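PDB 6BPM: catecholate siderophore receptor Fiu from Escherichia coli, which carries iron bound to catecholate siderophores across the outer membrane, drawing its energy from TonB, and also serves as a receptor for several microcins. Local coordinates for residues K529-N534 with T558-E563; K142-D147 with S205-L210. All coordinates share one frame; numbering follows the deposited sequence.

In the fold
Contact 2 joins the plug-to-barrel linker to the barrel wall, and contact 1 joins two strands within that wall. Read from the N terminus, the chain first forms the plug and its mixed sheet, and residues 142-147 follow the plug strand 135-141 on the way to the first barrel strand, 149-157. Contact 2 sets this linker against the end of strand 195-208, closing a loop of 57 residues that is mostly strand. Contact 1 opens only much later and closes the hairpin of strands 531-544 and 549-566. The two loops therefore lie in series, neither nested nor crossed. Their centres are about 42 Å apart, and both reach the same closed barrel sheet.

Contact 1 (K529-N534 with T558-E563); sequences KPQKAN and TDIENE
Four backbone hydrogen bonds join Lys532 and Asn534 to Glu561 and Asp559 in an antiparallel ladder. The pair Asn534 and Asp559 is regular, with Asn534 N to Asp559 O at 3.0 Å and Asp559 N to Asn534 O at 2.9 Å. At Lys532 the bond Glu561 N to Lys532 O is short, 2.8 Å, while its return bond is long and bent.

Side-chain amides continue the pairing at the open end. Asn562 ND2 donates to Pro530 O at 2.8 Å in an almost straight bond, with the oxygen lying in the amide plane. The far end of the Lys529 chain crosses this amide at about a right angle, its CE 3.5 Å from Asn562 OD1. Gln531 has CG anti to its own N (chi1 176°) and an extended chain beyond, which brings NE2 within 2.8 Å of Glu563 OE2, met from above the carboxylate plane. The other oxygen, OE1, forms a salt bridge with Lys578, so this carboxylate ties the hairpin to the next strand. An alanine in place of Gln531 is likely to leave Glu563 OE2 without its amide donor and to open a gap beside Ile560 CG2.

Apolar contact is modest. Ile560 CG2 packs beside the aliphatic part of Gln531, 3.7 Å from Gln531 CG, and Ala533 CB approaches Thr558 CG2 on the same side of the hairpin, where Pro133 touches Ala533 and Ile560.

Such an antiparallel hairpin, bonded to strands 494-505 and 572-588 on its two flanks, is the repeating element of the TonB-dependent receptor barrel.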
# COMPACT_ATOMS: atom_id res chain seq x y z
N LYS A 529 -20.84 10.95 10.71
CA LYS A 529 -19.66 11.78 10.87
C LYS A 529 -18.44 11.07 10.33
O LYS A 529 -18.45 9.85 10.17
CB LYS A 529 -19.41 12.12 12.34
CG LYS A 529 -20.54 12.84 13.03
CD LYS A 529 -20.19 13.14 14.47
CE LYS A 529 -20.15 11.85 15.27
NZ LYS A 529 -20.30 12.11 16.73
N PRO A 530 -17.37 11.80 10.07
CA PRO A 530 -16.13 11.16 9.65
C PRO A 530 -15.56 10.31 10.77
O PRO A 530 -15.78 10.57 11.96
CB PRO A 530 -15.21 12.34 9.31
CG PRO A 530 -16.15 13.48 9.06
CD PRO A 530 -17.27 13.27 10.03
N GLN A 531 -14.85 9.27 10.39
CA GLN A 531 -14.05 8.52 11.34
C GLN A 531 -12.82 9.36 11.72
O GLN A 531 -11.98 9.64 10.86
CB GLN A 531 -13.61 7.21 10.71
CG GLN A 531 -12.70 6.39 11.56
CD GLN A 531 -11.77 5.52 10.75
OE1 GLN A 531 -10.97 6.01 9.95
NE2 GLN A 531 -11.87 4.20 10.95
N LYS A 532 -12.72 9.73 12.99
CA LYS A 532 -11.67 10.63 13.47
C LYS A 532 -10.58 9.84 14.18
O LYS A 532 -10.87 8.98 15.00
CB LYS A 532 -12.22 11.68 14.43
CG LYS A 532 -13.22 12.64 13.81
CD LYS A 532 -13.04 14.04 14.36
CE LYS A 532 -13.87 14.30 15.61
NZ LYS A 532 -13.79 15.73 16.00
N ALA A 533 -9.32 10.15 13.87
CA ALA A 533 -8.18 9.48 14.46
C ALA A 533 -7.29 10.53 15.12
O ALA A 533 -6.84 11.46 14.45
CB ALA A 533 -7.39 8.70 13.42
N ASN A 534 -7.03 10.36 16.41
CA ASN A 534 -6.15 11.25 17.15
C ASN A 534 -4.91 10.46 17.56
O ASN A 534 -5.03 9.43 18.24
CB ASN A 534 -6.88 11.82 18.36
CG ASN A 534 -8.14 12.54 17.97
OD1 ASN A 534 -8.09 13.65 17.44
ND2 ASN A 534 -9.28 11.91 18.20
N THR A 558 -2.84 5.69 18.87
CA THR A 558 -3.86 6.23 17.98
C THR A 558 -5.23 5.82 18.52
O THR A 558 -5.50 4.63 18.70
CB THR A 558 -3.68 5.75 16.53
OG1 THR A 558 -2.35 6.07 16.06
CG2 THR A 558 -4.66 6.49 15.64
N ASP A 559 -6.08 6.79 18.79
CA ASP A 559 -7.44 6.55 19.22
C ASP A 559 -8.36 6.83 18.04
O ASP A 559 -8.36 7.95 17.51
CB ASP A 559 -7.81 7.44 20.41
CG ASP A 559 -7.24 6.92 21.74
OD1 ASP A 559 -7.05 5.69 21.87
OD2 ASP A 559 -6.97 7.73 22.65
N ILE A 560 -9.15 5.83 17.63
CA ILE A 560 -10.04 5.93 16.48
C ILE A 560 -11.48 6.00 16.98
O ILE A 560 -11.91 5.17 17.78
CB ILE A 560 -9.85 4.73 15.53
CG1 ILE A 560 -8.37 4.63 15.16
CG2 ILE A 560 -10.73 4.86 14.30
CD1 ILE A 560 -8.07 3.52 14.25
N GLU A 561 -12.22 7.00 16.50
CA GLU A 561 -13.56 7.25 17.00
C GLU A 561 -14.58 7.32 15.86
O GLU A 561 -14.23 7.37 14.67
CB GLU A 561 -13.60 8.55 17.82
CG GLU A 561 -13.26 8.34 19.29
CD GLU A 561 -12.84 9.62 19.99
OE1 GLU A 561 -11.77 9.62 20.64
OE2 GLU A 561 -13.57 10.63 19.87
N ASN A 562 -15.85 7.38 16.24
CA ASN A 562 -16.98 7.37 15.32
C ASN A 562 -17.06 6.10 14.47
O ASN A 562 -17.54 6.14 13.33
CB ASN A 562 -16.97 8.61 14.43
CG ASN A 562 -17.08 9.87 15.22
OD1 ASN A 562 -17.50 9.86 16.38
ND2 ASN A 562 -16.76 10.98 14.60
N GLU A 563 -16.63 4.97 15.03
CA GLU A 563 -16.86 3.68 14.38
C GLU A 563 -18.32 3.27 14.52
O GLU A 563 -18.93 3.45 15.58
CB GLU A 563 -15.96 2.61 15.00
CG GLU A 563 -14.48 2.86 14.82
CD GLU A 563 -14.03 2.71 13.38
OE1 GLU A 563 -13.62 1.58 12.99
OE2 GLU A 563 -14.10 3.71 12.62

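Contact 2 (K142-D147 with S205-L210); sequences KQPRND and SVAFGL. With POG ((20S)-2,5,8,11,14,17-hexamethyl-3,6,9,12,15,18-hexaoxahenicosane-1,20-diol), chain D.
Ser205 opens the strand side of the contact by turning its hydroxyl toward the ring of Pro144. With chi1 at 45°, OG sits between the backbone N and the carbonyl carbon, and from there it lies 3.9 Å from Pro144 CD. The touch is one of packing, with no hydrogen bond between the two.

Val206 points its side chain away from the linker, as the next residue of an extended strand should. Its CG1 instead approaches the bound polyether, 3.8 Å from POG C10, so the strand carries the plug-linker proline on one face and the polyether on the other.

Ala207 turns back to the linker. Its methyl meets the proline ring at 3.8 Å from Pro144 CG, with Pro144 CB scarcely farther. The same ring carbon also reaches the backbone between Val206 and Ala207, and Ala177 of strand 176-189 touches the ring too, so Pro144 lies against the barrel wall across two neighbouring strands.

Beyond the strand, the chain turns through Gly209, and Leu210 brings its side chain back to the linker. An extended side chain (chi2 -175°) carries CD1 to 3.4 Å from Asn146 OD1, while Arg145 O is a looser neighbour of the same methyl. Asn146 and Leu210 meet at a slant.

Within the linker, Arg145 holds Asp147 side-on: NE donates to OD2 at 3.1 Å and NH2 to OD1 at 2.9 Å, the second using the syn lone pair. The salt bridge spans Asn146 and pairs the two charges within the linker. Arg145 N is itself bonded to Asn169, and Gln143 O to Arg179.

No hydrogen bond links 142-147 with 205-210, so their match rests on shape and van der Waals contact, while the polar bonds of the linker go to other residues, among them Asn169 and Arg179 of neighbouring barrel strands.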
# COMPACT_ATOMS: atom_id res chain seq x y z
N LYS A 142 11.34 9.91 -9.94
CA LYS A 142 12.58 10.40 -10.51
C LYS A 142 12.31 11.67 -11.32
O LYS A 142 11.24 11.86 -11.91
CB LYS A 142 13.21 9.34 -11.41
CG LYS A 142 13.69 8.13 -10.66
CD LYS A 142 14.30 7.07 -11.57
CE LYS A 142 14.75 5.84 -10.75
NZ LYS A 142 15.41 4.78 -11.56
N GLN A 143 13.29 12.57 -11.31
CA GLN A 143 13.27 13.83 -12.04
C GLN A 143 14.61 13.95 -12.74
O GLN A 143 15.58 13.28 -12.38
CB GLN A 143 13.06 15.02 -11.10
CG GLN A 143 11.70 15.05 -10.40
CD GLN A 143 10.61 15.33 -11.40
OE1 GLN A 143 10.89 15.51 -12.58
NE2 GLN A 143 9.37 15.40 -10.94
N PRO A 144 14.68 14.77 -13.80
CA PRO A 144 15.95 14.89 -14.52
C PRO A 144 17.04 15.40 -13.58
O PRO A 144 16.79 16.24 -12.72
CB PRO A 144 15.63 15.88 -15.64
CG PRO A 144 14.12 15.77 -15.81
CD PRO A 144 13.59 15.52 -14.45
N ARG A 145 18.23 14.86 -13.75
CA ARG A 145 19.39 15.22 -12.94
C ARG A 145 20.26 16.24 -13.68
O ARG A 145 20.06 16.53 -14.85
CB ARG A 145 20.20 13.98 -12.59
CG ARG A 145 19.36 12.76 -12.38
CD ARG A 145 20.18 11.64 -11.79
NE ARG A 145 21.31 11.23 -12.61
CZ ARG A 145 21.31 10.18 -13.43
NH1 ARG A 145 20.22 9.43 -13.55
NH2 ARG A 145 22.41 9.88 -14.11
N ASN A 146 21.25 16.77 -12.96
CA ASN A 146 22.18 17.74 -13.52
C ASN A 146 23.37 17.12 -14.23
O ASN A 146 24.12 17.85 -14.89
CB ASN A 146 22.68 18.66 -12.40
CG ASN A 146 21.62 19.63 -11.94
OD1 ASN A 146 20.51 19.65 -12.49
ND2 ASN A 146 21.92 20.41 -10.91
N ASP A 147 23.58 15.82 -14.12
CA ASP A 147 24.65 15.10 -14.80
C ASP A 147 24.10 14.32 -16.00
O ASP A 147 22.89 14.30 -16.28
CB ASP A 147 25.34 14.17 -13.81
CG ASP A 147 24.45 13.01 -13.36
OD1 ASP A 147 24.46 11.94 -14.02
OD2 ASP A 147 23.70 13.18 -12.38
N SER A 205 10.75 12.39 -19.11
CA SER A 205 10.53 13.71 -18.55
C SER A 205 11.57 14.68 -19.09
O SER A 205 12.64 14.29 -19.59
CB SER A 205 10.50 13.69 -17.01
OG SER A 205 11.56 12.93 -16.45
N VAL A 206 11.23 15.95 -19.00
CA VAL A 206 12.11 17.03 -19.40
C VAL A 206 12.01 18.15 -18.37
O VAL A 206 10.93 18.42 -17.83
CB VAL A 206 11.77 17.53 -20.82
CG1 VAL A 206 10.32 18.07 -20.87
CG2 VAL A 206 12.78 18.58 -21.26
N ALA A 207 13.14 18.76 -18.04
CA ALA A 207 13.18 19.88 -17.10
C ALA A 207 13.84 21.09 -17.75
O ALA A 207 14.91 20.96 -18.37
CB ALA A 207 13.93 19.52 -15.83
N PHE A 208 13.22 22.25 -17.58
CA PHE A 208 13.74 23.51 -18.08
C PHE A 208 14.12 24.41 -16.91
O PHE A 208 13.49 24.39 -15.85
CB PHE A 208 12.72 24.22 -18.97
CG PHE A 208 12.28 23.42 -20.16
CD1 PHE A 208 13.12 23.25 -21.26
CD2 PHE A 208 11.03 22.81 -20.17
CE1 PHE A 208 12.70 22.50 -22.34
CE2 PHE A 208 10.61 22.06 -21.25
CZ PHE A 208 11.44 21.91 -22.34
N GLY A 209 15.18 25.19 -17.12
CA GLY A 209 15.58 26.22 -16.18
C GLY A 209 16.34 25.74 -14.97
O GLY A 209 16.37 26.45 -13.96
N LEU A 210 16.98 24.57 -15.03
CA LEU A 210 17.74 24.08 -13.89
C LEU A 210 18.85 25.06 -13.51
O LEU A 210 19.44 25.73 -14.37
CB LEU A 210 18.32 22.70 -14.20
CG LEU A 210 17.32 21.60 -14.55
CD1 LEU A 210 18.05 20.28 -14.69
CD2 LEU A 210 16.18 21.48 -13.52
OH POG D . -3.31 22.08 -17.58
C2 POG D . -2.60 21.01 -18.14
C1 POG D . -2.78 21.03 -19.66
C3 POG D . -3.10 19.68 -17.54
O2 POG D . -2.30 18.58 -17.91
C5 POG D . -0.95 18.59 -17.52
O1 POG D . 12.11 9.50 -24.50
C4 POG D . 12.17 10.87 -24.82
C6 POG D . 12.66 11.66 -23.59
O3 POG D . 11.74 12.68 -23.24
C7 POG D . 11.30 13.52 -24.28
C8 POG D . 10.83 14.87 -23.73
O4 POG D . 9.45 14.82 -23.44
C9 POG D . 9.06 14.45 -22.14
C10 POG D . 7.87 15.29 -21.66
O5 POG D . 6.77 14.48 -21.33
C11 POG D . 5.83 15.03 -20.43
C12 POG D . 4.63 15.62 -21.19
O6 POG D . 4.03 16.69 -20.47
C13 POG D . 2.83 16.54 -19.74
C14 POG D . 2.13 17.90 -19.62
O7 POG D . 1.15 17.82 -18.60
C15 POG D . -0.07 18.50 -18.79
C16 POG D . -0.73 17.45 -16.52
C17 POG D . 1.54 18.26 -20.99
C18 POG D . 3.68 14.46 -21.51
C19 POG D . 7.45 16.29 -22.74
C20 POG D . 11.11 15.97 -24.76
C21 POG D . 14.02 12.29 -23.86